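Local coordinates for enoyl-CoA hydratase/isomerase family protein (Bacillus anthracis, PDB 3KQF) that probably catalyses the reversible addition of water to the double bond of 2-enoyl-CoA thioesters, as enoyl-CoA hydratases of the crotonase family do, at residues V12-P17 against Q42-Q47; L33-L38 against V84-S89; E96-L101 against L122-R127; Q152-L157 against E165-G170; I173-A178 against E185-V190. All coordinates share one frame; numbering follows the deposited sequence.

Contact 1 of 5, residues V12-P17 against Q42-Q47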
# COMPACT_ATOMS: atom_id res chain seq x y z
N VAL A 12 -4.65 34.15 0.40
CA VAL A 12 -5.62 33.36 -0.36
C VAL A 12 -5.75 34.01 -1.72
O VAL A 12 -5.97 35.22 -1.80
CB VAL A 12 -7.00 33.32 0.32
CG1 VAL A 12 -7.99 32.53 -0.53
CG2 VAL A 12 -6.90 32.69 1.69
N ASP A 13 -5.58 33.23 -2.78
CA ASP A 13 -5.67 33.76 -4.15
C ASP A 13 -6.63 32.95 -5.03
O ASP A 13 -6.43 31.73 -5.24
CB ASP A 13 -4.29 33.81 -4.79
CG ASP A 13 -4.30 34.47 -6.17
OD1 ASP A 13 -5.30 35.13 -6.54
OD2 ASP A 13 -3.29 34.33 -6.89
N TYR A 14 -7.65 33.65 -5.52
CA TYR A 14 -8.69 33.11 -6.41
C TYR A 14 -8.47 33.60 -7.85
O TYR A 14 -9.42 33.75 -8.61
CB TYR A 14 -10.09 33.61 -5.99
CG TYR A 14 -10.62 33.04 -4.70
CD1 TYR A 14 -10.34 33.64 -3.48
CD2 TYR A 14 -11.47 31.94 -4.71
CE1 TYR A 14 -10.85 33.13 -2.30
CE2 TYR A 14 -11.99 31.42 -3.54
CZ TYR A 14 -11.68 32.03 -2.34
OH TYR A 14 -12.19 31.51 -1.17
N ALA A 15 -7.22 33.87 -8.21
CA ALA A 15 -6.90 34.37 -9.54
C ALA A 15 -7.40 33.43 -10.64
O ALA A 15 -8.01 33.87 -11.60
CB ALA A 15 -5.39 34.61 -9.69
N THR A 16 -7.14 32.13 -10.46
CA THR A 16 -7.51 31.12 -11.43
C THR A 16 -8.94 30.63 -11.20
O THR A 16 -9.27 30.17 -10.10
CB THR A 16 -6.54 29.93 -11.34
OG1 THR A 16 -5.19 30.42 -11.35
CG2 THR A 16 -6.78 28.95 -12.50
N PRO A 17 -9.81 30.72 -12.23
CA PRO A 17 -11.21 30.28 -12.11
C PRO A 17 -11.39 28.84 -11.57
O PRO A 17 -10.70 27.92 -12.01
CB PRO A 17 -11.73 30.37 -13.54
CG PRO A 17 -10.89 31.42 -14.17
CD PRO A 17 -9.54 31.33 -13.55
N GLN A 42 -8.11 27.71 9.62
CA GLN A 42 -9.40 27.09 9.90
C GLN A 42 -10.57 27.95 9.40
O GLN A 42 -11.55 27.43 8.89
CB GLN A 42 -9.58 26.82 11.40
CG GLN A 42 -8.64 25.74 11.97
CD GLN A 42 -8.92 25.44 13.45
OE1 GLN A 42 -9.77 26.07 14.06
NE2 GLN A 42 -8.19 24.47 14.01
N ASN A 43 -10.47 29.27 9.56
CA ASN A 43 -11.53 30.17 9.11
C ASN A 43 -11.69 30.12 7.58
O ASN A 43 -12.80 30.08 7.08
CB ASN A 43 -11.27 31.61 9.59
CG ASN A 43 -11.31 31.73 11.11
OD1 ASN A 43 -11.79 30.84 11.81
ND2 ASN A 43 -10.82 32.86 11.62
N ILE A 44 -10.57 30.13 6.84
CA ILE A 44 -10.64 30.07 5.38
C ILE A 44 -11.12 28.69 4.92
O ILE A 44 -11.87 28.58 3.96
CB ILE A 44 -9.31 30.44 4.69
CG1 ILE A 44 -9.48 30.43 3.16
CG2 ILE A 44 -8.21 29.49 5.09
CD1 ILE A 44 -10.52 31.39 2.64
N LEU A 45 -10.70 27.63 5.62
CA LEU A 45 -11.16 26.27 5.28
C LEU A 45 -12.71 26.18 5.43
O LEU A 45 -13.37 25.55 4.61
CB LEU A 45 -10.44 25.23 6.14
CG LEU A 45 -8.96 25.05 5.78
CD1 LEU A 45 -8.24 24.16 6.78
CD2 LEU A 45 -8.80 24.49 4.36
N THR A 46 -13.26 26.84 6.45
CA THR A 46 -14.72 26.87 6.67
C THR A 46 -15.44 27.57 5.53
O THR A 46 -16.54 27.17 5.15
CB THR A 46 -15.09 27.57 7.99
OG1 THR A 46 -14.44 26.91 9.07
CG2 THR A 46 -16.61 27.57 8.24
N GLN A 47 -14.83 28.62 5.00
CA GLN A 47 -15.41 29.36 3.88
C GLN A 47 -15.39 28.50 2.60
O GLN A 47 -16.40 28.32 1.95
CB GLN A 47 -14.66 30.68 3.69
CG GLN A 47 -15.18 31.57 2.56
CD GLN A 47 -14.66 33.01 2.64
OE1 GLN A 47 -13.71 33.31 3.37
NE2 GLN A 47 -15.28 33.90 1.87
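Val12 and Ile44 meet tip to tip, the one reaching out from the end of the edge strand 10-13, the other from the helix 35-49. The closest touch is between Val12 CG2 and Ile44 CG1, 3.7 Å apart, and Val12 CG2 also lies 4.0 Å from Ile44 CD1, so one methyl of the valine rests against the outer arm of the isoleucine. That arm is aimed by its first torsion: CG1 of Ile44 stands opposite the backbone N across the CA-CB bond (chi1 -177°), while the shorter branch CG2 takes the tighter place between N and the carbonyl carbon. This is one of two modelled conformers of Ile44, so the detail at CG1 and CD1 is less certain. Tyr14, from the same segment as Val12, points its ring toward the helix and meets Ile44 with its phenol oxygen, Tyr14 OH lying 4.2 Å from Ile44 CD1. A polar end is thereby brought to the margin of an apolar patch. Its hydroxyl has a partner in Glu51, through a weak hydrogen bond, and the side chains of Val12 and Tyr14 both also rest on Val20 of the neighbouring strand 19-24. Valine suits the extended strand; the isoleucine is placed by its buried, apolar bulk. The contact is thus a small apolar seam between an edge strand and the helix packed beside it, held by dispersion and by removal of methyl groups from water, with the tyrosine hydroxyl at its more exposed border.

Contact 2 of 5, residues L33-L38 against V84-S89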
# COMPACT_ATOMS: atom_id res chain seq x y z
N LEU A 33 3.71 26.54 11.95
CA LEU A 33 2.31 26.63 12.34
C LEU A 33 2.07 27.19 13.73
O LEU A 33 2.09 26.46 14.72
CB LEU A 33 1.70 25.22 12.25
CG LEU A 33 1.84 24.52 10.89
CD1 LEU A 33 1.51 23.02 11.03
CD2 LEU A 33 1.00 25.17 9.79
N SER A 34 1.88 28.51 13.82
CA SER A 34 1.57 29.14 15.08
C SER A 34 0.07 29.00 15.31
O SER A 34 -0.69 28.76 14.35
CB SER A 34 1.96 30.62 15.07
OG SER A 34 1.32 31.30 14.01
N LEU A 35 -0.38 29.16 16.55
CA LEU A 35 -1.81 29.08 16.82
C LEU A 35 -2.56 30.16 16.03
O LEU A 35 -3.66 29.93 15.56
CB LEU A 35 -2.11 29.22 18.32
CG LEU A 35 -1.48 28.13 19.21
CD1 LEU A 35 -1.86 28.32 20.67
CD2 LEU A 35 -1.89 26.75 18.74
N ALA A 36 -1.95 31.33 15.87
CA ALA A 36 -2.59 32.41 15.11
C ALA A 36 -2.78 32.01 13.64
O ALA A 36 -3.86 32.24 13.06
CB ALA A 36 -1.79 33.71 15.23
N LEU A 37 -1.76 31.39 13.05
CA LEU A 37 -1.87 30.91 11.66
C LEU A 37 -2.93 29.82 11.55
O LEU A 37 -3.74 29.84 10.62
CB LEU A 37 -0.52 30.41 11.14
CG LEU A 37 -0.48 29.76 9.74
CD1 LEU A 37 0.92 29.85 9.12
CD2 LEU A 37 -0.94 28.30 9.78
N LEU A 38 -2.96 28.90 12.51
CA LEU A 38 -3.95 27.82 12.49
C LEU A 38 -5.38 28.37 12.55
O LEU A 38 -6.26 27.86 11.85
CB LEU A 38 -3.67 26.80 13.61
CG LEU A 38 -2.36 26.02 13.47
CD1 LEU A 38 -2.10 25.24 14.74
CD2 LEU A 38 -2.33 25.09 12.25
N VAL A 84 -0.19 22.53 25.78
CA VAL A 84 0.28 21.55 24.81
C VAL A 84 -0.90 20.79 24.17
O VAL A 84 -0.99 20.67 22.96
CB VAL A 84 1.25 20.55 25.46
CG1 VAL A 84 1.64 19.44 24.46
CG2 VAL A 84 2.50 21.27 25.98
N ARG A 85 -1.82 20.28 25.00
CA ARG A 85 -2.98 19.56 24.48
C ARG A 85 -3.83 20.41 23.54
O ARG A 85 -4.31 19.91 22.53
CB ARG A 85 -3.85 19.02 25.62
CG ARG A 85 -3.17 18.00 26.45
CD ARG A 85 -4.16 17.27 27.35
NE ARG A 85 -3.46 16.36 28.22
CZ ARG A 85 -3.17 16.59 29.49
NH1 ARG A 85 -3.57 17.72 30.09
NH2 ARG A 85 -2.52 15.67 30.19
N HIS A 86 -4.01 21.68 23.87
CA HIS A 86 -4.80 22.58 23.04
C HIS A 86 -4.10 22.83 21.70
O HIS A 86 -4.75 22.85 20.66
CB HIS A 86 -5.08 23.91 23.74
CG HIS A 86 -5.69 24.94 22.84
ND1 HIS A 86 -4.96 25.93 22.23
CD2 HIS A 86 -6.97 25.11 22.42
CE1 HIS A 86 -5.76 26.68 21.49
NE2 HIS A 86 -6.98 26.20 21.58
N ALA A 87 -2.78 23.01 21.75
CA ALA A 87 -2.01 23.28 20.53
C ALA A 87 -2.00 22.08 19.59
O ALA A 87 -2.21 22.23 18.38
CB ALA A 87 -0.60 23.70 20.87
N VAL A 88 -1.77 20.89 20.14
CA VAL A 88 -1.77 19.68 19.31
C VAL A 88 -3.18 19.48 18.76
O VAL A 88 -3.34 19.11 17.59
CB VAL A 88 -1.24 18.45 20.06
CG1 VAL A 88 -1.07 17.29 19.13
CG2 VAL A 88 0.12 18.76 20.68
N SER A 89 -4.20 19.78 19.56
CA SER A 89 -5.58 19.68 19.11
C SER A 89 -5.87 20.62 17.93
O SER A 89 -6.55 20.24 16.96
CB SER A 89 -6.55 19.95 20.26
OG SER A 89 -7.88 19.91 19.78
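Leu35, in the first turn of the helix 35-49, reaches across to Ala87 and His86 of the helix 81-99. Its CB points toward that second helix, and CG continues outward opposite the carbonyl carbon (chi1 -60°), where the chain forks to address two neighbours at once. One branch, CD2, settles on the backbone of Ala87: it is 3.9 Å from Ala87 CA and equally 3.9 Å from Ala87 CB. Alanine suits this place because its single methyl lets a leucine branch come right up to the main chain of the helix, where CA itself becomes part of the surface. The other branch, CD1, lies at the edge of the His86 imidazole and near its plane, 4.2 Å from His86 ND1; this is a glancing touch at the more exposed margin. The start of its helix is fixed by Ser34 at the N-cap, whose OG accepts a bond from Leu37 N at 3.2 Å, and Glu75 takes the backbone N-H of Leu35. Leu38, one turn further on, packs on Met90, Ile91 and Thr94, so the helix 35-49 continues along the helix 81-99 beyond this touch. Ala87 also meets Arg76 of the helix 73-76, while Arg85 and Val88 face the second subunit, where Arg85 forms a salt bridge with Glu239 of that neighbouring chain; the helix 81-99 thus lies between the helix 35-49 and another subunit.

Contact 3 of 5, residues E96-L101 against L122-R127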
# COMPACT_ATOMS: atom_id res chain seq x y z
N GLU A 96 -7.71 17.61 9.72
CA GLU A 96 -8.99 16.98 9.42
C GLU A 96 -9.84 17.85 8.51
O GLU A 96 -10.49 17.35 7.60
CB GLU A 96 -9.76 16.67 10.70
CG GLU A 96 -9.06 15.63 11.53
CD GLU A 96 -9.72 15.41 12.87
OE1 GLU A 96 -10.13 16.41 13.51
OE2 GLU A 96 -9.77 14.24 13.30
N MSE A 97 -9.83 19.16 8.74
CA MSE A 97 -10.60 20.07 7.90
C MSE A 97 -10.09 20.11 6.46
O MSE A 97 -10.89 20.22 5.52
CB MSE A 97 -10.62 21.47 8.52
CG MSE A 97 -11.30 21.55 9.88
SE MSE A 97 -11.20 23.38 10.60
CE MSE A 97 -12.21 24.20 9.20
N VAL A 98 -8.77 20.02 6.28
CA VAL A 98 -8.18 19.99 4.93
C VAL A 98 -8.62 18.71 4.24
O VAL A 98 -9.11 18.73 3.11
CB VAL A 98 -6.62 19.97 4.96
CG1 VAL A 98 -6.06 19.65 3.53
CG2 VAL A 98 -6.08 21.27 5.49
N GLU A 99 -8.48 17.60 4.96
CA GLU A 99 -8.80 16.30 4.42
C GLU A 99 -10.27 16.19 4.04
O GLU A 99 -10.60 15.62 3.00
CB GLU A 99 -8.41 15.22 5.42
CG GLU A 99 -8.33 13.84 4.84
CD GLU A 99 -7.67 12.86 5.78
OE1 GLU A 99 -6.70 12.18 5.35
OE2 GLU A 99 -8.09 12.79 6.96
N GLN A 100 -11.15 16.76 4.86
CA GLN A 100 -12.60 16.71 4.62
C GLN A 100 -13.23 17.77 3.72
O GLN A 100 -14.44 17.78 3.54
CB GLN A 100 -13.32 16.63 5.95
CG GLN A 100 -12.96 15.37 6.72
CD GLN A 100 -13.50 15.35 8.13
OE1 GLN A 100 -14.25 16.24 8.53
NE2 GLN A 100 -13.11 14.34 8.91
N LEU A 101 -12.43 18.65 3.13
CA LEU A 101 -12.97 19.59 2.15
C LEU A 101 -13.57 18.77 1.00
O LEU A 101 -13.03 17.72 0.62
CB LEU A 101 -11.89 20.48 1.57
CG LEU A 101 -11.42 21.65 2.40
CD1 LEU A 101 -10.23 22.31 1.70
CD2 LEU A 101 -12.59 22.62 2.63
N LEU A 122 0.28 15.36 3.88
CA LEU A 122 -0.43 14.06 3.90
C LEU A 122 -1.94 14.25 3.98
O LEU A 122 -2.68 13.38 3.55
CB LEU A 122 0.04 13.19 5.06
CG LEU A 122 1.47 12.62 4.90
CD1 LEU A 122 2.04 12.12 6.22
CD2 LEU A 122 1.52 11.52 3.82
N ALA A 123 -2.39 15.38 4.53
CA ALA A 123 -3.83 15.68 4.64
C ALA A 123 -4.39 16.09 3.30
O ALA A 123 -5.61 16.12 3.12
CB ALA A 123 -4.07 16.79 5.67
N CYS A 124 -3.52 16.43 2.37
CA CYS A 124 -3.94 16.77 1.01
C CYS A 124 -4.16 15.49 0.21
O CYS A 124 -3.59 14.43 0.53
CB CYS A 124 -2.89 17.66 0.31
SG CYS A 124 -2.60 19.27 1.12
N ASP A 125 -5.02 15.57 -0.82
CA ASP A 125 -5.30 14.44 -1.71
C ASP A 125 -4.06 13.90 -2.42
O ASP A 125 -3.89 12.70 -2.53
CB ASP A 125 -6.37 14.81 -2.72
CG ASP A 125 -7.72 15.06 -2.08
OD1 ASP A 125 -8.49 14.09 -1.96
OD2 ASP A 125 -7.96 16.18 -1.59
N PHE A 126 -3.26 14.79 -3.01
CA PHE A 126 -1.96 14.40 -3.59
C PHE A 126 -0.99 15.57 -3.53
O PHE A 126 -1.38 16.71 -3.22
CB PHE A 126 -2.05 13.70 -4.96
CG PHE A 126 -2.64 14.54 -6.03
CD1 PHE A 126 -1.84 15.33 -6.85
CD2 PHE A 126 -4.01 14.52 -6.24
CE1 PHE A 126 -2.40 16.10 -7.84
CE2 PHE A 126 -4.58 15.28 -7.25
CZ PHE A 126 -3.77 16.08 -8.05
N ARG A 127 0.28 15.26 -3.83
CA ARG A 127 1.39 16.16 -3.63
C ARG A 127 2.32 16.33 -4.83
O ARG A 127 2.67 15.38 -5.52
CB ARG A 127 2.21 15.55 -2.47
CG ARG A 127 1.50 15.55 -1.11
CD ARG A 127 1.81 14.30 -0.25
NE ARG A 127 1.15 13.12 -0.82
CZ ARG A 127 -0.15 12.83 -0.69
NH1 ARG A 127 -0.66 11.77 -1.29
NH2 ARG A 127 -0.95 13.61 0.03
O HOH W 1 -5.26 12.81 2.72
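Val98 and Glu99, in the last turn of the helix 81-99, close on the main chain of Ala123 at the end of the helix 116-123, where Glu99 CA and Ala123 CA are 5.0 Å apart. The carbonyl oxygen of Ala123 is the focus: Glu99 CA approaches it at 3.4 Å in a CA-H...O contact, and Val98 CG1 lies 3.6 Å from the same Ala123 O. Approach this close suits alanine, whose methyl is small; Ala123 CB packs 4.1 Å from Val98 CG1. That valine methyl, set opposite the backbone N (chi1 169°), also touches Cys124 SG at 4.2 Å, so one branch spans both residues.

A second shell holds these groups. The carboxylate of Glu99, in the one of its two modelled conformers described here, has Arg153 as its main partner in a salt bridge. A water lies 3.1 Å from Glu99 OE1 and can donate to it or to Leu122 O, though it has more acceptors in reach than protons. The turn after Ala123 is secured by Arg127, whose NH2 bonds to Cys124 O at 2.8 Å; the acceptor lies in the guanidinium plane, although the nitrogen stands above the carbonyl plane. Arg127 also bonds to Ser121 O in the helix 116-123 and pairs with Glu185, just before strand 186-188.

Beyond these, helix end, turn and strand 126-130 belong to the core of the crotonase fold: Val98 and Cys124 rest on Val105 of strand 105-109, the neighbour of strand 126-130 in the central sheet, while Met97, a selenomethionine, turns to the helix 35-49 and Asp125 pairs with Lys164 of the third subunit.

Contact 4 of 5, residues Q152-L157 against E165-G170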
# COMPACT_ATOMS: atom_id res chain seq x y z
N GLN A 152 -0.53 7.77 11.14
CA GLN A 152 -1.68 7.14 10.47
C GLN A 152 -1.71 7.37 8.95
O GLN A 152 -1.87 6.42 8.17
CB GLN A 152 -2.95 7.67 11.10
CG GLN A 152 -2.98 7.45 12.61
CD GLN A 152 -2.76 6.00 12.94
OE1 GLN A 152 -3.51 5.13 12.45
NE2 GLN A 152 -1.73 5.71 13.76
N ARG A 153 -1.56 8.62 8.50
CA ARG A 153 -1.60 8.90 7.06
C ARG A 153 -0.35 8.44 6.30
O ARG A 153 -0.45 8.04 5.14
CB ARG A 153 -1.87 10.39 6.79
CG ARG A 153 -3.21 10.88 7.39
CD ARG A 153 -3.58 12.29 6.93
NE ARG A 153 -4.87 12.71 7.47
CZ ARG A 153 -5.03 13.40 8.60
NH1 ARG A 153 -4.00 13.79 9.33
NH2 ARG A 153 -6.26 13.70 9.02
N LEU A 154 0.82 8.44 6.95
CA LEU A 154 2.02 8.04 6.25
C LEU A 154 2.01 6.54 5.90
O LEU A 154 2.24 6.19 4.76
CB LEU A 154 3.30 8.40 7.03
CG LEU A 154 4.60 8.24 6.24
CD1 LEU A 154 4.68 9.13 4.99
CD2 LEU A 154 5.81 8.50 7.12
N PRO A 155 1.74 5.65 6.88
CA PRO A 155 1.75 4.23 6.45
C PRO A 155 0.64 3.88 5.49
O PRO A 155 0.78 2.96 4.68
CB PRO A 155 1.60 3.44 7.77
CG PRO A 155 1.03 4.42 8.74
CD PRO A 155 1.56 5.78 8.33
N ARG A 156 -0.48 4.61 5.57
CA ARG A 156 -1.57 4.37 4.67
C ARG A 156 -1.16 4.71 3.23
O ARG A 156 -1.53 4.00 2.30
CB ARG A 156 -2.83 5.12 5.09
CG ARG A 156 -3.54 4.44 6.24
CD ARG A 156 -4.70 5.23 6.74
NE ARG A 156 -5.47 4.46 7.73
CZ ARG A 156 -5.10 4.26 8.99
NH1 ARG A 156 -3.97 4.76 9.47
NH2 ARG A 156 -5.88 3.55 9.79
N LEU A 157 -0.32 5.72 3.07
CA LEU A 157 0.12 6.14 1.72
C LEU A 157 1.28 5.34 1.14
O LEU A 157 1.23 4.92 -0.03
CB LEU A 157 0.49 7.63 1.70
CG LEU A 157 0.86 8.26 0.35
CD1 LEU A 157 -0.32 8.16 -0.59
CD2 LEU A 157 1.28 9.69 0.54
N GLU A 165 10.41 3.17 9.23
CA GLU A 165 11.83 3.58 9.22
C GLU A 165 11.91 5.12 9.25
O GLU A 165 12.74 5.68 9.92
CB GLU A 165 12.64 2.96 8.07
CG GLU A 165 12.36 3.41 6.65
CD GLU A 165 13.17 4.62 6.20
OE1 GLU A 165 13.14 4.91 4.99
OE2 GLU A 165 13.88 5.25 7.02
N LEU A 166 11.03 5.79 8.53
CA LEU A 166 11.03 7.26 8.50
C LEU A 166 10.68 7.88 9.84
O LEU A 166 11.35 8.83 10.30
CB LEU A 166 10.08 7.77 7.43
CG LEU A 166 10.60 7.51 6.01
CD1 LEU A 166 9.53 7.87 5.02
CD2 LEU A 166 11.87 8.27 5.69
N ILE A 167 9.62 7.37 10.46
CA ILE A 167 9.20 7.88 11.78
C ILE A 167 10.21 7.52 12.89
O ILE A 167 10.51 8.36 13.74
CB ILE A 167 7.74 7.48 12.11
CG1 ILE A 167 6.79 8.24 11.18
CG2 ILE A 167 7.40 7.86 13.56
CD1 ILE A 167 5.34 7.67 11.14
N TYR A 168 10.73 6.30 12.90
CA TYR A 168 11.65 5.93 13.97
C TYR A 168 12.97 6.67 13.88
O TYR A 168 13.51 7.06 14.90
CB TYR A 168 11.93 4.42 14.07
CG TYR A 168 10.75 3.51 14.18
CD1 TYR A 168 9.55 3.92 14.76
CD2 TYR A 168 10.87 2.16 13.83
CE1 TYR A 168 8.49 3.04 14.90
CE2 TYR A 168 9.86 1.30 13.95
CZ TYR A 168 8.66 1.72 14.47
OH TYR A 168 7.64 0.81 14.59
N THR A 169 13.47 6.88 12.66
CA THR A 169 14.74 7.56 12.50
C THR A 169 14.56 9.07 12.56
O THR A 169 15.48 9.78 12.96
CB THR A 169 15.42 7.25 11.16
OG1 THR A 169 14.57 7.66 10.10
CG2 THR A 169 15.74 5.74 11.05
N GLY A 170 13.39 9.55 12.12
CA GLY A 170 13.10 10.99 12.04
C GLY A 170 13.97 11.66 10.98
O GLY A 170 14.21 12.86 11.04
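Leu154 packs against Ile167 and Leu166 where two consecutive helices of the crotonase fold, 150-158 and 160-169, lie against each other. Between residues 152-157 and 165-170 the contacts are apolar. Leu154 CD2 does the touching, 4.1 Å from Ile167 CD1 and 4.3 Å from Leu166 CD1, so a single methyl sits near two residues that follow each other in the other helix. Leu154 and Ile167 run alongside one another, pointing opposite ways, and do not meet end to end. The leucine gets there because CG swings opposite the backbone N (chi1 -170°), whereas on Ile167 the longer arm CG1 lies opposite the carbonyl carbon (chi1 -69°). Branched aliphatic residues suit a buried seam of this kind; Leu122 packs on Leu154, and Leu137 touches both Leu154 and Ile167.

Many of the polar bonds lie within a helix or reach the second subunit. Pro155 lacks an N-H and the helix kinks there. Arg156 folds back to Gln152, its NH1 bonding to Gln152 O and to Gln152 OE1, both at 3.0 Å; the backbone oxygen lies in the guanidinium plane, the amide oxygen tilted from it. The same arginine bonds through NH2 to the carbonyls of Gly222 and Val225 of the second subunit, so Gln152 steadies a residue used between subunits. In the second helix Tyr168 bonds to Asp125 of that subunit. Gly170, with positive phi, ends the helix, and just before it Thr169 OG1 gives its hydrogen to Glu165 O, 2.7 Å away.

Contact 5 of 5, residues I173-A178 against E185-V190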
# COMPACT_ATOMS: atom_id res chain seq x y z
N ILE A 173 14.38 13.40 3.99
CA ILE A 173 14.57 12.79 2.68
C ILE A 173 14.35 13.83 1.57
O ILE A 173 13.63 14.82 1.77
CB ILE A 173 13.64 11.58 2.52
CG1 ILE A 173 12.17 12.02 2.46
CG2 ILE A 173 13.87 10.57 3.69
CD1 ILE A 173 11.21 10.87 2.20
N SER A 174 14.99 13.63 0.43
CA SER A 174 14.88 14.54 -0.70
C SER A 174 13.55 14.33 -1.40
O SER A 174 12.89 13.34 -1.21
CB SER A 174 15.98 14.27 -1.71
OG SER A 174 15.82 12.99 -2.30
N ALA A 175 13.22 15.25 -2.30
CA ALA A 175 12.00 15.14 -3.08
C ALA A 175 12.04 13.89 -3.96
O ALA A 175 11.02 13.23 -4.17
CB ALA A 175 11.83 16.38 -3.94
N GLN A 176 13.24 13.58 -4.45
CA GLN A 176 13.49 12.43 -5.33
C GLN A 176 13.22 11.13 -4.60
O GLN A 176 12.59 10.22 -5.15
CB GLN A 176 14.95 12.45 -5.84
CG GLN A 176 15.28 13.56 -6.84
CD GLN A 176 15.28 14.99 -6.26
OE1 GLN A 176 15.48 15.22 -5.06
NE2 GLN A 176 15.09 15.97 -7.15
N GLU A 177 13.69 11.06 -3.35
CA GLU A 177 13.49 9.90 -2.51
C GLU A 177 12.01 9.79 -2.18
O GLU A 177 11.44 8.70 -2.23
CB GLU A 177 14.34 9.99 -1.23
CG GLU A 177 15.83 9.82 -1.53
CD GLU A 177 16.76 10.13 -0.36
OE1 GLU A 177 16.41 10.95 0.52
OE2 GLU A 177 17.89 9.61 -0.37
N ALA A 178 11.39 10.92 -1.86
CA ALA A 178 9.95 10.93 -1.58
C ALA A 178 9.17 10.36 -2.77
O ALA A 178 8.21 9.60 -2.58
CB ALA A 178 9.48 12.31 -1.27
N GLU A 185 3.62 12.60 -5.56
CA GLU A 185 3.17 12.08 -6.85
C GLU A 185 3.85 12.71 -8.06
O GLU A 185 3.91 12.08 -9.12
CB GLU A 185 1.64 12.16 -6.95
CG GLU A 185 0.88 11.14 -6.04
CD GLU A 185 0.92 11.46 -4.55
OE1 GLU A 185 1.12 12.65 -4.16
OE2 GLU A 185 0.71 10.52 -3.74
N PHE A 186 4.35 13.94 -7.89
CA PHE A 186 5.08 14.65 -8.95
C PHE A 186 6.29 15.40 -8.36
O PHE A 186 6.25 15.84 -7.20
CB PHE A 186 4.19 15.68 -9.64
CG PHE A 186 2.93 15.11 -10.23
CD1 PHE A 186 2.90 14.68 -11.56
CD2 PHE A 186 1.79 15.00 -9.48
CE1 PHE A 186 1.73 14.15 -12.12
CE2 PHE A 186 0.60 14.48 -10.03
CZ PHE A 186 0.58 14.04 -11.33
N VAL A 187 7.34 15.54 -9.16
CA VAL A 187 8.50 16.36 -8.79
C VAL A 187 8.84 17.25 -9.99
O VAL A 187 8.94 16.76 -11.12
CB VAL A 187 9.73 15.51 -8.33
CG1 VAL A 187 10.92 16.43 -8.08
CG2 VAL A 187 9.40 14.74 -7.08
N VAL A 188 8.95 18.55 -9.74
CA VAL A 188 9.26 19.54 -10.77
C VAL A 188 10.23 20.58 -10.21
O VAL A 188 10.37 20.72 -9.00
CB VAL A 188 7.98 20.26 -11.28
CG1 VAL A 188 6.97 19.27 -11.77
CG2 VAL A 188 7.36 21.14 -10.17
N PRO A 189 10.90 21.34 -11.09
CA PRO A 189 11.82 22.38 -10.61
C PRO A 189 11.05 23.42 -9.81
O PRO A 189 9.90 23.70 -10.14
CB PRO A 189 12.38 22.99 -11.90
CG PRO A 189 12.14 21.98 -12.93
CD PRO A 189 10.92 21.23 -12.56
N VAL A 190 11.67 23.99 -8.77
CA VAL A 190 10.96 24.95 -7.90
C VAL A 190 10.38 26.13 -8.69
O VAL A 190 9.26 26.57 -8.42
CB VAL A 190 11.84 25.45 -6.72
CG1 VAL A 190 12.90 26.44 -7.22
CG2 VAL A 190 10.97 26.10 -5.64
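Val187 of strand 186-188 packs against Ala175 in the first turn of the helix 175-181, a helix opened by a capping box. The strand is outermost in the central sheet within this chain, beside strand 126-130. The valine turns its two methyls to different tasks. CG2, opposite the carbonyl carbon, lies 3.7 Å from Ala175 O, while CG1, opposite the backbone N (chi1 176°), faces the methyl of Ala175, with Val187 CG1 and Ala175 CB 4.2 Å apart. Valine suits an extended strand, and alanine lets the helix come near it. Gln176 begins by pointing away, yet its chain bends at CG (chi2 69°) and returns, bringing NE2 to 4.3 Å from Val187 CG1, a loose van der Waals touch; its hydrogen bond goes to Glu131 O. Val187 also touches Lys179, a turn further along the helix, and Glu131.

The capping box sets the helix in place. Ser174, at the N-cap, holds OG near its own main chain (chi1 66°), where it accepts from Glu177 N at 3.1 Å. The bond is returned by the glutamate: Ser174 N gives its hydrogen to Glu177 OE1, 3.0 Å away, on the anti side of the carboxylate.

How the contacts relate
From the N terminus, contact 1 joins the edge strand 10-13 to the helix 35-49, and contact 2 joins the start of that same helix to the helix 81-99; their segments alternate along the chain, so the two loops cross. Contacts 3, 4 and 5 then follow in series, each closing a shorter loop than the two before. Contact 3 meets contact 1 where Met97 packs on Gln42, Leu45 and Thr46. It meets contact 4 through the salt bridge of Glu99 with Arg153, and contact 5 through Arg127 with Glu185, where strands 126-130 and 186-188 run side by side. Leu166 on Ile173 links contacts 4 and 5.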